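Local coordinates for uncharacterized protein (Staphylococcus saprophyticus subsp. saprophyticus, PDB 3Q6A) that is of unknown function but belongs to the AHA1 family of Bet v 1-like proteins, related to activators of the Hsp90 ATPase, at residues V9-P12 against R13-F17; E82-A86 against G87-T91. All coordinates share one frame; numbering follows the deposited sequence.

How the interactions relate
Near the N terminus, interaction 1 turns the chain from strand 3-9 into helix 13-21. Much later interaction 2 closes the tight hairpin between strands 75-84 and 87-94. The two lie in series along the sequence, neither nested nor crossing, yet their centres are only about 7 Å apart because strand 3-9, the outermost strand of the sheet within this chain, pairs antiparallel with 87-94. T88 is the meeting point: its carbonyl O lies 2.8 Å from V9 N and its OG1 2.8 Å from V11 O, both probable hydrogen bonds. Together the contacts tie strand 3-9, the hairpin and the start of the first helix into one corner, with the long helix 102-125 packed beside it.

Interaction 1: V9-P12 against R13-F17; sequences VDVP and RETVF
V11 and V16 meet through one methyl each, CG2 against CG2 at 3.3 Å, with the two side chains slanting across one another. This is tighter than a usual carbon-carbon contact. The approach follows from the first torsion of V11 (chi1 -65°), which lodges CG2 between its own backbone N and carbonyl carbon and leaves CG1 beside the N. On V16 the touching branch, CG2, lies anti to the carbonyl carbon. The same methyl reaches back to V9, whose CB is 4.2 Å away, and L123 of helix 102-125 touches all three valines. Compact, branched apolar side chains suit the end of the strand, the connecting loop and the first helical turn where these face L123.

The corner itself is a helix start with P12 at the N-cap. A proline fits here, since its ring fixes phi and its missing N-H costs the helix nothing; its carbonyl O begins the helical bonding. V16 N donates to P12 O at 3.3 Å, in the carbonyl plane and with an N-H...O angle of 151°, while T15 N, nearer at 3.0 Å, makes only a weak, bent bond to the same oxygen.

Around the ring, T15 runs side by side with P12 and points the same way, its OG1 4.1 Å from P12 CD. E14 folds back through a bend at chi2 (71°), bringing OE1 within 3.6 Å of P12 CB, at the edge of the ring. R13 leaves in another direction, its side chain touching F81 and T88 on the neighbouring strands.

Interaction 2: E82-A86 against G87-T91; sequences EESEA and GTVVT
With chi1 near +64°, S84 tucks OG between its own backbone N and carbonyl carbon, leaving its CB to touch V89 CG2 at 3.8 Å. V89 has CG1 anti to the backbone N, which leaves CG2 anti to the carbonyl carbon and beside S84. E82, S84 and V89 lie on one face of the hairpin. The hydroxyl of S84 is hydrogen-bonded to Q8 on strand 3-9, across strand 87-94. On the other face T88 sets CG2 3.5 Å from E82 O, while its OG1 bonds to V11 O.

E82 and V89 form an antiparallel hydrogen-bonded pair, joined by V89 N to E82 O at 2.8 Å and E82 N to V89 O at 3.0 Å, both nearly straight. E83 and T88 follow as a non-hydrogen-bonded pair, and a type I beta turn from S84 to G87 joins the strands of the hairpin, with E85 and A86 at its tip. G87 takes a backbone shape (phi 160°, psi -99°) in which a CB would clash with A86 O, which calls for glycine.

One water lies 2.7 Å from V89 O and also hydrogen-bonds to T91 OG1; a second donates to G87 O and weakly to E83 OE2. The carbonyl of G87 thus accepts from a backbone N-H and from water, and the glutamates probably keep their charge at little cost, being exposed to solvent.

Interaction 1: V9-P12 against R13-F17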
loop_
_atom_site.group_PDB
_atom_site.type_symbol
_atom_site.label_atom_id
_atom_site.label_comp_id
_atom_site.label_asym_id
_atom_site.label_seq_id
_atom_site.Cartn_x
_atom_site.Cartn_y
_atom_site.Cartn_z
ATOM N N VAL D 9 -6.743 10.493 -3.271
ATOM C CA VAL D 9 -6.038 10.685 -4.529
ATOM C C VAL D 9 -6.313 12.134 -4.944
ATOM O O VAL D 9 -7.468 12.530 -5.114
ATOM C CB VAL D 9 -6.535 9.736 -5.628
ATOM C CG1 VAL D 9 -5.627 9.853 -6.817
ATOM C CG2 VAL D 9 -6.564 8.282 -5.110
ATOM N N ASP D 10 -5.247 12.911 -5.118
ATOM C CA ASP D 10 -5.365 14.339 -5.427
ATOM C C ASP D 10 -5.706 14.759 -6.858
ATOM O O ASP D 10 -5.008 15.586 -7.464
ATOM C CB ASP D 10 -4.089 15.063 -4.976
ATOM C CG ASP D 10 -3.815 14.912 -3.483
ATOM O OD1 ASP D 10 -4.718 14.509 -2.712
ATOM O OD2 ASP D 10 -2.679 15.222 -3.059
ATOM N N VAL D 11 -6.776 14.179 -7.400
ATOM C CA VAL D 11 -7.256 14.515 -8.742
ATOM C C VAL D 11 -8.774 14.462 -8.676
ATOM O O VAL D 11 -9.324 13.910 -7.735
ATOM C CB VAL D 11 -6.778 13.523 -9.831
ATOM C CG1 VAL D 11 -5.271 13.581 -9.977
ATOM C CG2 VAL D 11 -7.237 12.124 -9.499
ATOM N N PRO D 12 -9.470 15.061 -9.663
ATOM C CA PRO D 12 -10.937 15.045 -9.655
ATOM C C PRO D 12 -11.506 13.627 -9.732
ATOM O O PRO D 12 -10.917 12.741 -10.342
ATOM C CB PRO D 12 -11.308 15.882 -10.883
ATOM C CG PRO D 12 -10.154 16.831 -11.002
ATOM C CD PRO D 12 -8.967 15.905 -10.755
ATOM N N ARG D 13 -12.668 13.456 -9.106
ATOM C CA ARG D 13 -13.382 12.188 -9.030
ATOM C C ARG D 13 -13.586 11.515 -10.383
ATOM O O ARG D 13 -13.448 10.293 -10.493
ATOM C CB ARG D 13 -14.730 12.418 -8.341
ATOM C CG ARG D 13 -15.446 11.159 -7.937
ATOM C CD ARG D 13 -16.707 11.484 -7.173
ATOM N NE ARG D 13 -17.635 12.272 -7.975
ATOM C CZ ARG D 13 -18.921 12.432 -7.679
ATOM N NH1 ARG D 13 -19.433 11.854 -6.598
ATOM N NH2 ARG D 13 -19.692 13.172 -8.461
ATOM N N GLU D 14 -13.912 12.306 -11.406
ATOM C CA GLU D 14 -14.125 11.767 -12.743
ATOM C C GLU D 14 -12.867 11.079 -13.238
ATOM O O GLU D 14 -12.924 9.994 -13.816
ATOM C CB GLU D 14 -14.497 12.873 -13.746
ATOM C CG GLU D 14 -15.815 13.591 -13.491
ATOM C CD GLU D 14 -15.767 14.495 -12.278
ATOM O OE1 GLU D 14 -14.648 14.940 -11.922
ATOM O OE2 GLU D 14 -16.846 14.769 -11.696
ATOM N N THR D 15 -11.723 11.711 -13.003
ATOM C CA THR D 15 -10.451 11.171 -13.447
ATOM C C THR D 15 -10.108 9.844 -12.776
ATOM O O THR D 15 -9.551 8.954 -13.413
ATOM C CB THR D 15 -9.301 12.155 -13.178
ATOM O OG1 THR D 15 -9.545 13.377 -13.885
ATOM C CG2 THR D 15 -7.976 11.562 -13.650
ATOM N N VAL D 16 -10.430 9.721 -11.496
ATOM C CA VAL D 16 -10.150 8.483 -10.774
ATOM C C VAL D 16 -11.092 7.387 -11.288
ATOM O O VAL D 16 -10.673 6.259 -11.524
ATOM C CB VAL D 16 -10.354 8.658 -9.253
ATOM C CG1 VAL D 16 -10.062 7.336 -8.535
ATOM C CG2 VAL D 16 -9.425 9.764 -8.720
ATOM N N PHE D 17 -12.366 7.732 -11.466
ATOM C CA PHE D 17 -13.362 6.785 -11.965
ATOM C C PHE D 17 -12.898 6.251 -13.313
ATOM O O PHE D 17 -12.894 5.042 -13.547
ATOM C CB PHE D 17 -14.724 7.479 -12.116
ATOM C CG PHE D 17 -15.795 6.610 -12.746
ATOM C CD1 PHE D 17 -16.541 5.721 -11.971
ATOM C CD2 PHE D 17 -16.044 6.681 -14.113
ATOM C CE1 PHE D 17 -17.528 4.912 -12.559
ATOM C CE2 PHE D 17 -17.021 5.880 -14.709
ATOM C CZ PHE D 17 -17.763 4.996 -13.928
#

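Interaction 2: E82-A86 against G87-T91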
loop_
_atom_site.group_PDB
_atom_site.type_symbol
_atom_site.label_atom_id
_atom_site.label_comp_id
_atom_site.label_asym_id
_atom_site.label_seq_id
_atom_site.Cartn_x
_atom_site.Cartn_y
_atom_site.Cartn_z
ATOM N N GLU D 82 -15.753 9.458 -3.715
ATOM C CA GLU D 82 -16.343 10.624 -3.058
ATOM C C GLU D 82 -15.429 11.830 -3.225
ATOM O O GLU D 82 -14.200 11.703 -3.308
ATOM C CB GLU D 82 -16.526 10.401 -1.558
ATOM C CG GLU D 82 -17.465 9.299 -1.140
ATOM C CD GLU D 82 -17.543 9.195 0.370
ATOM O OE1 GLU D 82 -16.475 9.063 1.003
ATOM O OE2 GLU D 82 -18.663 9.249 0.927
ATOM N N GLU D 83 -16.022 13.016 -3.272
ATOM C CA GLU D 83 -15.204 14.205 -3.415
ATOM C C GLU D 83 -14.589 14.573 -2.082
ATOM O O GLU D 83 -15.201 14.364 -1.023
ATOM C CB GLU D 83 -16.049 15.383 -3.932
ATOM C CG GLU D 83 -16.394 15.297 -5.399
ATOM C CD GLU D 83 -16.893 16.621 -5.939
ATOM O OE1 GLU D 83 -18.004 17.030 -5.553
ATOM O OE2 GLU D 83 -16.162 17.257 -6.733
ATOM N N SER D 84 -13.372 15.114 -2.135
ATOM C CA SER D 84 -12.679 15.610 -0.947
ATOM C C SER D 84 -11.993 16.916 -1.374
ATOM O O SER D 84 -11.847 17.198 -2.567
ATOM C CB SER D 84 -11.625 14.610 -0.420
ATOM O OG SER D 84 -10.586 14.408 -1.352
ATOM N N GLU D 85 -11.585 17.714 -0.400
ATOM C CA GLU D 85 -10.922 18.983 -0.672
ATOM C C GLU D 85 -9.816 18.888 -1.734
ATOM O O GLU D 85 -9.862 19.581 -2.752
ATOM C CB GLU D 85 -10.334 19.526 0.639
ATOM C CG GLU D 85 -9.835 20.961 0.570
ATOM C CD GLU D 85 -8.950 21.331 1.751
ATOM O OE1 GLU D 85 -9.353 21.083 2.910
ATOM O OE2 GLU D 85 -7.850 21.874 1.518
ATOM N N ALA D 86 -8.832 18.015 -1.520
ATOM C CA ALA D 86 -7.722 17.905 -2.449
ATOM C C ALA D 86 -8.009 17.045 -3.669
ATOM O O ALA D 86 -7.193 16.952 -4.596
ATOM C CB ALA D 86 -6.470 17.399 -1.702
ATOM N N GLY D 87 -9.182 16.421 -3.686
ATOM C CA GLY D 87 -9.519 15.610 -4.831
ATOM C C GLY D 87 -10.596 14.562 -4.650
ATOM O O GLY D 87 -11.793 14.856 -4.677
ATOM N N THR D 88 -10.158 13.327 -4.446
ATOM C CA THR D 88 -11.071 12.202 -4.328
ATOM C C THR D 88 -10.683 11.218 -3.229
ATOM O O THR D 88 -9.507 11.022 -2.952
ATOM C CB THR D 88 -11.065 11.387 -5.656
ATOM O OG1 THR D 88 -11.411 12.239 -6.762
ATOM C CG2 THR D 88 -12.044 10.186 -5.572
ATOM N N VAL D 89 -11.674 10.608 -2.599
ATOM C CA VAL D 89 -11.402 9.549 -1.632
ATOM C C VAL D 89 -12.015 8.306 -2.254
ATOM O O VAL D 89 -13.211 8.281 -2.529
ATOM C CB VAL D 89 -12.065 9.787 -0.277
ATOM C CG1 VAL D 89 -11.968 8.528 0.583
ATOM C CG2 VAL D 89 -11.367 10.964 0.431
ATOM N N VAL D 90 -11.192 7.289 -2.488
ATOM C CA VAL D 90 -11.681 6.040 -3.059
ATOM C C VAL D 90 -11.900 5.080 -1.897
ATOM O O VAL D 90 -11.055 4.957 -1.007
ATOM C CB VAL D 90 -10.657 5.410 -4.029
ATOM C CG1 VAL D 90 -11.252 4.130 -4.656
ATOM C CG2 VAL D 90 -10.261 6.405 -5.098
ATOM N N THR D 91 -13.039 4.404 -1.884
ATOM C CA THR D 91 -13.315 3.472 -0.821
ATOM C C THR D 91 -13.587 2.114 -1.424
ATOM O O THR D 91 -14.575 1.948 -2.134
ATOM C CB THR D 91 -14.544 3.893 -0.007
ATOM O OG1 THR D 91 -14.347 5.219 0.498
ATOM C CG2 THR D 91 -14.752 2.949 1.167
HETATM O O HOH W 1 -15.219 6.964 -1.298
HETATM O O HOH W 2 -13.568 15.236 -7.310
#